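Local coordinates for protein calmodulin, putative (Toxoplasma gondii, PDB 6TJ6) that binds calcium at its N-terminal EF-hand and, as a calmodulin-like protein, packs against another polypeptide, at residues G122-Y126 with A127-K131. Numbering follows the deposited sequence.
Sequences GKIQY and ANFVK
Tyr126, at the N-cap position just after the short, weakly bonded strand 123-124, gives its carbonyl O to Val130 N in the first turn of helix 127-134 at 2.6 Å in a nearly straight bond (167° at the hydrogen), the donor lying 31° off the carbonyl plane. The next helical bond runs from Lys131 N to Ala127 O. A water bridges the turn, donating to Gln125 O and accepting from Asn128 N at 2.7 Å. Beside it, Gln125 CB and Asn128 CB sit 3.9 Å apart. The Val130 side chain lies against the carbonyl that its own backbone engages, with CG2 3.1 Å from Tyr126 O. On the buried side, Ile124 CG2 meets Phe129 CB at 4.1 Å, the two side chains slanting past each other. The Phe129 ring leads away from the turn, chi1 of 166° setting CG opposite the main-chain N. Ile124 and Phe129 both touch Ala116 of helix 106-116, and Phe129 also packs on an aromatic side chain of another protein's chain. Tyr126 instead lays its ring nearly parallel to that of Phe77 and hydrogen-bonds through OH to Asp81 OD2. Here the loop-to-helix junction of an EF-hand is held by a helical backbone bond and a bridging water; Ile124 packs within the domain, Phe129 also meets the other protein, and the Tyr126 hydroxyl ties the junction to what is probably the partner EF-hand loop.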
ATOM      1  N   GLY A 122       2.626 -28.483  19.358  1.00131.23           N
ATOM      2  CA  GLY A 122       1.551 -28.088  20.246  1.00136.71           C
ATOM      3  C   GLY A 122       1.886 -26.936  21.161  1.00136.24           C
ATOM      4  O   GLY A 122       0.995 -26.449  21.869  1.00138.92           O
ATOM      5  N   LYS A 123       3.136 -26.493  21.176  1.00132.26           N
ATOM      6  CA  LYS A 123       3.615 -25.358  21.943  1.00121.08           C
ATOM      7  C   LYS A 123       3.962 -24.220  20.992  1.00119.84           C
ATOM      8  O   LYS A 123       4.063 -24.400  19.776  1.00118.69           O
ATOM      9  CB  LYS A 123       4.834 -25.758  22.785  1.00115.83           C
ATOM     10  CG  LYS A 123       4.533 -26.038  24.248  1.00112.48           C
ATOM     11  CD  LYS A 123       3.226 -26.778  24.447  1.00111.99           C
ATOM     12  CE  LYS A 123       2.687 -26.524  25.845  1.00114.41           C
ATOM     13  NZ  LYS A 123       1.402 -27.229  26.090  1.00115.76           N
ATOM     14  N   ILE A 124       4.133 -23.032  21.563  1.00115.56           N
ATOM     15  CA  ILE A 124       4.534 -21.846  20.813  1.00107.89           C
ATOM     16  C   ILE A 124       5.611 -21.131  21.610  1.00117.19           C
ATOM     17  O   ILE A 124       5.374 -20.728  22.754  1.00117.88           O
ATOM     18  CB  ILE A 124       3.351 -20.900  20.546  1.00 97.91           C
ATOM     19  CG1 ILE A 124       2.320 -21.565  19.631  1.00 90.74           C
ATOM     20  CG2 ILE A 124       3.845 -19.590  19.944  1.00 92.22           C
ATOM     21  CD1 ILE A 124       1.169 -20.654  19.255  1.00 78.53           C
ATOM     22  N   GLN A 125       6.784 -20.950  21.002  1.00121.07           N
ATOM     23  CA  GLN A 125       7.886 -20.287  21.689  1.00122.43           C
ATOM     24  C   GLN A 125       7.595 -18.822  22.004  1.00115.62           C
ATOM     25  O   GLN A 125       8.374 -18.200  22.734  1.00122.18           O
ATOM     26  CB  GLN A 125       9.161 -20.400  20.847  1.00126.38           C
ATOM     27  CG  GLN A 125       9.549 -21.828  20.469  1.00130.53           C
ATOM     28  CD  GLN A 125      10.110 -22.625  21.635  1.00133.97           C
ATOM     29  OE1 GLN A 125       9.417 -22.884  22.619  1.00136.43           O
ATOM     30  NE2 GLN A 125      11.372 -23.022  21.525  1.00134.15           N
ATOM     31  N   TYR A 126       6.485 -18.283  21.494  1.00100.54           N
ATOM     32  CA  TYR A 126       6.051 -16.885  21.555  1.00 88.94           C
ATOM     33  C   TYR A 126       7.159 -15.830  21.539  1.00 90.36           C
ATOM     34  O   TYR A 126       7.011 -14.815  20.853  1.00 89.36           O
ATOM     35  CB  TYR A 126       5.105 -16.660  22.749  1.00 82.58           C
ATOM     36  CG  TYR A 126       5.639 -16.802  24.163  1.00 84.21           C
ATOM     37  CD1 TYR A 126       6.374 -15.785  24.761  1.00 83.56           C
ATOM     38  CD2 TYR A 126       5.325 -17.916  24.930  1.00 77.40           C
ATOM     39  CE1 TYR A 126       6.828 -15.900  26.063  1.00 79.43           C
ATOM     40  CE2 TYR A 126       5.773 -18.036  26.234  1.00 80.08           C
ATOM     41  CZ  TYR A 126       6.526 -17.026  26.795  1.00 84.28           C
ATOM     42  OH  TYR A 126       6.977 -17.139  28.091  1.00 85.92           O
ATOM     43  N   ALA A 127       8.260 -16.024  22.268  1.00 91.70           N
ATOM     44  CA  ALA A 127       9.382 -15.098  22.139  1.00 91.13           C
ATOM     45  C   ALA A 127       9.917 -15.102  20.711  1.00 92.96           C
ATOM     46  O   ALA A 127       9.957 -14.063  20.040  1.00 87.40           O
ATOM     47  CB  ALA A 127      10.486 -15.457  23.134  1.00 99.37           C
ATOM     48  N   ASN A 128      10.320 -16.281  20.228  1.00 96.00           N
ATOM     49  CA  ASN A 128      10.708 -16.428  18.828  1.00 99.00           C
ATOM     50  C   ASN A 128       9.585 -15.983  17.900  1.00 91.75           C
ATOM     51  O   ASN A 128       9.835 -15.367  16.857  1.00 90.45           O
ATOM     52  CB  ASN A 128      11.092 -17.883  18.552  1.00102.58           C
ATOM     53  CG  ASN A 128      11.849 -18.055  17.251  1.00109.82           C
ATOM     54  OD1 ASN A 128      12.523 -17.139  16.784  0.50110.72           O
ATOM     55  ND2 ASN A 128      11.746 -19.241  16.662  0.50111.79           N
ATOM     56  N   PHE A 129       8.339 -16.267  18.277  1.00 89.26           N
ATOM     57  CA  PHE A 129       7.197 -15.912  17.440  1.00 85.76           C
ATOM     58  C   PHE A 129       7.004 -14.400  17.379  1.00 83.46           C
ATOM     59  O   PHE A 129       6.860 -13.826  16.292  1.00 86.22           O
ATOM     60  CB  PHE A 129       5.947 -16.620  17.968  1.00 84.48           C
ATOM     61  CG  PHE A 129       4.658 -16.086  17.422  1.00 85.53           C
ATOM     62  CD1 PHE A 129       4.338 -16.231  16.082  1.00 87.69           C
ATOM     63  CD2 PHE A 129       3.748 -15.467  18.263  1.00 80.05           C
ATOM     64  CE1 PHE A 129       3.139 -15.747  15.586  1.00 84.43           C
ATOM     65  CE2 PHE A 129       2.550 -14.982  17.775  1.00 78.26           C
ATOM     66  CZ  PHE A 129       2.244 -15.122  16.434  1.00 78.55           C
ATOM     67  N   VAL A 130       7.017 -13.730  18.535  1.00 83.62           N
ATOM     68  CA  VAL A 130       6.864 -12.276  18.546  1.00 80.86           C
ATOM     69  C   VAL A 130       8.014 -11.612  17.795  1.00 88.58           C
ATOM     70  O   VAL A 130       7.810 -10.640  17.055  1.00 75.65           O
ATOM     71  CB  VAL A 130       6.745 -11.757  19.992  1.00 72.58           C
ATOM     72  CG1 VAL A 130       6.925 -10.249  20.039  1.00 65.85           C
ATOM     73  CG2 VAL A 130       5.391 -12.139  20.575  1.00 72.74           C
ATOM     74  N   LYS A 131       9.235 -12.133  17.957  1.00102.15           N
ATOM     75  CA  LYS A 131      10.371 -11.589  17.216  1.00 97.10           C
ATOM     76  C   LYS A 131      10.157 -11.729  15.714  1.00 96.74           C
ATOM     77  O   LYS A 131      10.072 -10.729  14.989  1.00 91.81           O
ATOM     78  CB  LYS A 131      11.668 -12.280  17.641  1.00 98.23           C
ATOM     79  CG  LYS A 131      12.111 -11.985  19.063  1.00101.72           C
ATOM     80  CD  LYS A 131      13.542 -12.451  19.278  1.00104.69           C
ATOM     81  CE  LYS A 131      13.722 -13.136  20.625  1.00106.21           C
ATOM     82  NZ  LYS A 131      14.338 -12.243  21.644  1.00106.48           N
TER
HETATM   83  O   HOH W   1      11.286 -18.266  21.775  1.00104.87           O